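Local coordinates for protein mannosephosphate isomerase, putative (PDB 1ZX5) that probably catalyses the zinc-dependent interconversion of D-mannose 6-phosphate and D-fructose 6-phosphate, as a member of the type 1 mannose-6-phosphate isomerases, at residues 81-86 / 247-252; 110-115 / 201-206. One frame throughout, in Å; residues are numbered along the deposited sequence.

Interaction 1: 81-86 / 247-252; sequences SKFPIL and GVMNIL
F83 and M249 each carry CG on the far side of CB from their own backbone N (chi1 -165° for F83), and this sends a phenyl ring and a selenomethionine chain toward each other, so that they cross at about a right angle. The chain of M249 then bends at chi3 (75°), turning its terminal methyl over toward I85 while the selenium stays beside the ring. SE of M249 lies 3.6 Å from CE1 of F83, and CE of M249 approaches CZ of F83 at 3.7 Å. The selenium, standing where methionine has its sulfur, sits 4.6 Å from the centroid of the F83 ring and 57° off the ring normal, an oblique Met-aromatic contact. The ring itself is well framed: CD of P84 covers one face near the rim, the backbone O of I85 lies in the ring plane at its edge, and F65 of helix 61-73 meets F83 edge-to-face. I85 and M249 meet tip to tip, with CD1 of I85 3.9 Å from CE of M249. CD1 of I85 also lies 4.3 Å from CD1 of I251. L298 of strand 291-298 touches I85 and M249, and L276 of strand 274-277 touches M249 and I251, so the sheet to which strand 250-256 belongs adds to the cluster. The case illustrates how, between these two segments, the cupin-type parts of the chain meet through side chains, the backbones remaining well apart: CA of I85 and CA of I251 are 10.4 Å from each other. Nearby, G247 and R75 add a backbone hydrogen bond to the wider joint. Across the two segments the chemistry is consistent with apolar burial and dispersion rather than directional polar bonds.

Interaction 2: 110-115 / 201-206; sequences LGEAEG and WEKVKK
L110 and K203 bring their CA atoms within 7.9 Å of each other, where the loop following helix 104-109 passes the helix that begins at W201. That loop opens with a Schellman motif: G111, at positive phi, is the first residue to leave helical geometry, and the turn delivers L110 and E112 to the neighbouring helix together. L110 reaches out between two lysines about one helical turn apart. Its CD2 packs 3.5 Å from CD of K206 and 3.9 Å from CD of K203, so that one leucine methyl rests against the aliphatic parts of both chains. K206 runs extended beyond CG, whereas K203 is folded at chi2 (-65°) and again at chi4, and the second bend helps to set its ammonium group beside E112. K203 and E112 come from opposite directions, and NZ of K203 meets OE2 of E112 at 3.2 Å in a salt bridge whose hydrogen bond is weak. The same OE2 is also hydrogen-bonded to OH of Y194, its stronger partner; L110, K203 and V204 all touch Y194 as well, so strand 194-195 adjoins the contact. Replacing K203 with an alanine would probably leave the carboxylate of E112 without its lysine charge and uncover one flank of the L110 methyls. As an example of a surface contact, it pairs a hydrophobic footing with a charge pair beside it. Within the same helix, E202 and K205 form a closer pair: NZ of K205 lies 2.8 Å from OE2 of E202, approaching on the syn side but 32° out of the carboxylate plane.

Overall arrangement
Together the contacts illustrate how one chain is fastened at different depths. Interaction 1 is buried, its centre about 12 Å from the centre of the chain, and joins the two cupin-type parts; interaction 2 lies at the surface, its centre about 21 Å from that of the chain, and ties the loop after helix 104-109 to helix 201-207, both of them between 81-86 and 247-252 in sequence. Their centres are about 25 Å apart and their nearest atoms about 7 Å, without touching. T191 links their surroundings, touched by L86 and hydrogen-bonded to E114. Strand 85-92 leaves interaction 1 and is followed by P95, T96 and Q97, which line the beta-L-fructofuranose pocket with residues of 150-154; neither contact includes a pocket residue.

Interaction 1: 81-86 / 247-252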
loop_
_atom_site.group_PDB
_atom_site.type_symbol
_atom_site.label_atom_id
_atom_site.label_comp_id
_atom_site.label_asym_id
_atom_site.label_seq_id
_atom_site.Cartn_x
_atom_site.Cartn_y
_atom_site.Cartn_z
ATOM N N SER A 81 -18.209 4.874 -0.822
ATOM C CA SER A 81 -18.936 4.884 -2.092
ATOM C C SER A 81 -18.008 4.705 -3.297
ATOM O O SER A 81 -18.454 4.246 -4.360
ATOM C CB SER A 81 -19.797 6.145 -2.238
ATOM O OG SER A 81 -19.008 7.312 -2.123
ATOM N N LYS A 82 -16.739 5.087 -3.150
ATOM C CA LYS A 82 -15.723 4.780 -4.158
ATOM C C LYS A 82 -14.813 3.694 -3.608
ATOM O O LYS A 82 -14.745 3.497 -2.392
ATOM C CB LYS A 82 -14.875 6.009 -4.506
ATOM C CG LYS A 82 -15.668 7.265 -4.860
ATOM C CD LYS A 82 -14.726 8.402 -5.296
ATOM C CE LYS A 82 -15.459 9.756 -5.342
ATOM N NZ LYS A 82 -16.899 9.579 -5.726
ATOM N N PHE A 83 -14.098 3.010 -4.498
ATOM C CA PHE A 83 -13.173 1.979 -4.072
ATOM C C PHE A 83 -12.164 2.594 -3.090
ATOM O O PHE A 83 -11.507 3.575 -3.417
ATOM C CB PHE A 83 -12.490 1.303 -5.261
ATOM C CG PHE A 83 -11.802 0.019 -4.901
ATOM C CD1 PHE A 83 -12.510 -1.181 -4.885
ATOM C CD2 PHE A 83 -10.448 0.010 -4.563
ATOM C CE1 PHE A 83 -11.884 -2.373 -4.543
ATOM C CE2 PHE A 83 -9.808 -1.175 -4.219
ATOM C CZ PHE A 83 -10.527 -2.377 -4.210
ATOM N N PRO A 84 -12.096 2.043 -1.865
ATOM C CA PRO A 84 -11.467 2.706 -0.722
ATOM C C PRO A 84 -9.933 2.716 -0.629
ATOM O O PRO A 84 -9.379 3.570 0.067
ATOM C CB PRO A 84 -12.072 1.967 0.471
ATOM C CG PRO A 84 -12.390 0.604 -0.049
ATOM C CD PRO A 84 -12.710 0.750 -1.497
ATOM N N ILE A 85 -9.253 1.801 -1.316
ATOM C CA ILE A 85 -7.816 1.623 -1.117
ATOM C C ILE A 85 -7.036 1.360 -2.403
ATOM O O ILE A 85 -7.601 0.965 -3.434
ATOM C CB ILE A 85 -7.482 0.466 -0.078
ATOM C CG1 ILE A 85 -8.047 -0.889 -0.540
ATOM C CG2 ILE A 85 -7.969 0.819 1.348
ATOM C CD1 ILE A 85 -7.592 -2.109 0.334
ATOM N N LEU A 86 -5.722 1.554 -2.313
ATOM C CA LEU A 86 -4.801 1.127 -3.347
ATOM C C LEU A 86 -3.677 0.345 -2.671
ATOM O O LEU A 86 -3.072 0.817 -1.699
ATOM C CB LEU A 86 -4.242 2.336 -4.125
ATOM C CG LEU A 86 -3.113 2.090 -5.144
ATOM C CD1 LEU A 86 -3.503 1.084 -6.235
ATOM C CD2 LEU A 86 -2.692 3.394 -5.785
ATOM N N GLY A 247 -16.605 -9.620 7.659
ATOM C CA GLY A 247 -17.736 -9.163 6.849
ATOM C C GLY A 247 -17.443 -7.892 6.065
ATOM O O GLY A 247 -18.356 -7.164 5.696
ATOM N N VAL A 248 -16.159 -7.633 5.830
ATOM C CA VAL A 248 -15.696 -6.571 4.930
ATOM C C VAL A 248 -14.750 -7.165 3.883
ATOM O O VAL A 248 -14.245 -8.282 4.056
ATOM C CB VAL A 248 -14.962 -5.426 5.693
ATOM C CG1 VAL A 248 -15.896 -4.765 6.735
ATOM C CG2 VAL A 248 -13.683 -5.935 6.350
HETATM N N MSE A 249 -14.513 -6.421 2.805
HETATM C CA MSE A 249 -13.515 -6.794 1.807
HETATM C C MSE A 249 -12.130 -6.994 2.441
HETATM O O MSE A 249 -11.683 -6.170 3.259
HETATM C CB MSE A 249 -13.427 -5.713 0.738
HETATM C CG MSE A 249 -12.785 -6.149 -0.560
HETATM SE SE MSE A 249 -12.450 -4.580 -1.757
HETATM C CE MSE A 249 -10.885 -3.811 -0.801
ATOM N N ASN A 250 -11.478 -8.097 2.073
ATOM C CA ASN A 250 -10.094 -8.359 2.440
ATOM C C ASN A 250 -9.251 -8.563 1.172
ATOM O O ASN A 250 -9.773 -8.949 0.111
ATOM C CB ASN A 250 -9.966 -9.606 3.331
ATOM C CG ASN A 250 -10.450 -9.387 4.773
ATOM O OD1 ASN A 250 -11.375 -8.616 5.050
ATOM N ND2 ASN A 250 -9.839 -10.094 5.688
ATOM N N ILE A 251 -7.953 -8.299 1.297
ATOM C CA ILE A 251 -6.964 -8.689 0.299
ATOM C C ILE A 251 -5.874 -9.433 1.060
ATOM O O ILE A 251 -5.453 -9.005 2.130
ATOM C CB ILE A 251 -6.392 -7.462 -0.500
ATOM C CG1 ILE A 251 -7.448 -6.910 -1.477
ATOM C CG2 ILE A 251 -5.101 -7.835 -1.267
ATOM C CD1 ILE A 251 -7.103 -5.553 -2.115
ATOM N N LEU A 252 -5.440 -10.559 0.515
ATOM C CA LEU A 252 -4.375 -11.357 1.111
ATOM C C LEU A 252 -3.134 -11.219 0.254
ATOM O O LEU A 252 -3.216 -11.305 -0.969
ATOM C CB LEU A 252 -4.771 -12.846 1.156
ATOM C CG LEU A 252 -6.094 -13.230 1.813
ATOM C CD1 LEU A 252 -6.378 -14.728 1.584
ATOM C CD2 LEU A 252 -6.101 -12.886 3.317
#

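Interaction 2: 110-115 / 201-206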
loop_
_atom_site.group_PDB
_atom_site.type_symbol
_atom_site.label_atom_id
_atom_site.label_comp_id
_atom_site.label_asym_id
_atom_site.label_seq_id
_atom_site.Cartn_x
_atom_site.Cartn_y
_atom_site.Cartn_z
ATOM N N LEU A 110 -6.760 22.487 -2.819
ATOM C CA LEU A 110 -5.876 22.580 -3.991
ATOM C C LEU A 110 -6.604 22.308 -5.313
ATOM O O LEU A 110 -6.032 22.517 -6.380
ATOM C CB LEU A 110 -4.692 21.605 -3.844
ATOM C CG LEU A 110 -3.624 21.976 -2.808
ATOM C CD1 LEU A 110 -2.600 20.844 -2.589
ATOM C CD2 LEU A 110 -2.932 23.259 -3.207
ATOM N N GLY A 111 -7.846 21.827 -5.231
ATOM C CA GLY A 111 -8.659 21.502 -6.406
ATOM C C GLY A 111 -8.242 20.250 -7.174
ATOM O O GLY A 111 -8.477 20.138 -8.381
ATOM N N GLU A 112 -7.644 19.292 -6.487
ATOM C CA GLU A 112 -7.241 18.048 -7.140
ATOM C C GLU A 112 -8.472 17.211 -7.504
ATOM O O GLU A 112 -9.516 17.314 -6.846
ATOM C CB GLU A 112 -6.300 17.253 -6.230
ATOM C CG GLU A 112 -4.973 17.963 -5.932
ATOM C CD GLU A 112 -3.957 17.903 -7.094
ATOM O OE1 GLU A 112 -4.296 17.451 -8.222
ATOM O OE2 GLU A 112 -2.794 18.301 -6.862
ATOM N N ALA A 113 -8.370 16.425 -8.568
ATOM C CA ALA A 113 -9.422 15.467 -8.909
ATOM C C ALA A 113 -9.355 14.255 -7.964
ATOM O O ALA A 113 -10.376 13.654 -7.658
ATOM C CB ALA A 113 -9.319 15.034 -10.366
ATOM N N GLU A 114 -8.160 13.899 -7.495
ATOM C CA GLU A 114 -8.056 12.836 -6.480
ATOM C C GLU A 114 -8.225 13.360 -5.048
ATOM O O GLU A 114 -8.072 14.566 -4.783
ATOM C CB GLU A 114 -6.727 12.106 -6.570
ATOM C CG GLU A 114 -6.195 11.866 -7.965
ATOM C CD GLU A 114 -5.068 10.870 -7.927
ATOM O OE1 GLU A 114 -5.340 9.715 -7.537
ATOM O OE2 GLU A 114 -3.911 11.248 -8.249
ATOM N N GLY A 115 -8.526 12.441 -4.130
ATOM C CA GLY A 115 -8.632 12.763 -2.711
ATOM C C GLY A 115 -7.279 12.732 -2.013
ATOM O O GLY A 115 -6.229 12.559 -2.654
ATOM N N TRP A 201 6.898 22.595 -5.473
ATOM C CA TRP A 201 7.120 23.359 -4.246
ATOM C C TRP A 201 5.911 24.149 -3.738
ATOM O O TRP A 201 5.685 24.205 -2.532
ATOM C CB TRP A 201 8.344 24.288 -4.347
ATOM C CG TRP A 201 8.819 24.657 -2.969
ATOM C CD1 TRP A 201 8.740 25.887 -2.369
ATOM C CD2 TRP A 201 9.377 23.766 -1.987
ATOM N NE1 TRP A 201 9.235 25.818 -1.081
ATOM C CE2 TRP A 201 9.633 24.531 -0.823
ATOM C CE3 TRP A 201 9.695 22.398 -1.981
ATOM C CZ2 TRP A 201 10.202 23.973 0.336
ATOM C CZ3 TRP A 201 10.263 21.842 -0.829
ATOM C CH2 TRP A 201 10.512 22.630 0.309
ATOM N N GLU A 202 5.142 24.758 -4.642
ATOM C CA GLU A 202 3.934 25.486 -4.234
ATOM C C GLU A 202 2.929 24.592 -3.510
ATOM O O GLU A 202 2.265 25.053 -2.589
ATOM C CB GLU A 202 3.259 26.186 -5.415
ATOM C CG GLU A 202 4.018 27.402 -5.933
ATOM C CD GLU A 202 4.146 28.521 -4.891
ATOM O OE1 GLU A 202 3.094 29.034 -4.422
ATOM O OE2 GLU A 202 5.301 28.891 -4.547
ATOM N N LYS A 203 2.831 23.326 -3.934
ATOM C CA LYS A 203 1.958 22.345 -3.307
ATOM C C LYS A 203 2.544 21.868 -1.981
ATOM O O LYS A 203 1.821 21.746 -1.005
ATOM C CB LYS A 203 1.707 21.130 -4.219
ATOM C CG LYS A 203 1.210 21.423 -5.635
ATOM C CD LYS A 203 -0.163 22.052 -5.669
ATOM C CE LYS A 203 -0.653 22.251 -7.117
ATOM N NZ LYS A 203 -1.537 21.111 -7.547
ATOM N N VAL A 204 3.844 21.582 -1.967
ATOM C CA VAL A 204 4.566 21.206 -0.751
ATOM C C VAL A 204 4.325 22.222 0.373
ATOM O O VAL A 204 3.990 21.838 1.492
ATOM C CB VAL A 204 6.103 21.048 -1.004
ATOM C CG1 VAL A 204 6.862 20.869 0.307
ATOM C CG2 VAL A 204 6.381 19.879 -1.947
ATOM N N LYS A 205 4.477 23.509 0.067
ATOM C CA LYS A 205 4.314 24.573 1.062
ATOM C C LYS A 205 2.935 24.569 1.723
ATOM O O LYS A 205 2.805 24.837 2.910
ATOM C CB LYS A 205 4.569 25.943 0.435
ATOM C CG LYS A 205 6.022 26.219 0.103
ATOM C CD LYS A 205 6.253 27.715 -0.179
ATOM C CE LYS A 205 5.556 28.158 -1.458
ATOM N NZ LYS A 205 5.943 29.547 -1.886
ATOM N N LYS A 206 1.914 24.250 0.943
ATOM C CA LYS A 206 0.543 24.206 1.436
ATOM C C LYS A 206 0.170 22.993 2.305
ATOM O O LYS A 206 -0.798 23.055 3.062
ATOM C CB LYS A 206 -0.408 24.334 0.251
ATOM C CG LYS A 206 -0.404 25.769 -0.297
ATOM C CD LYS A 206 -1.250 25.885 -1.535
ATOM C CE LYS A 206 -1.305 27.320 -2.045
ATOM N NZ LYS A 206 -1.773 27.301 -3.471
#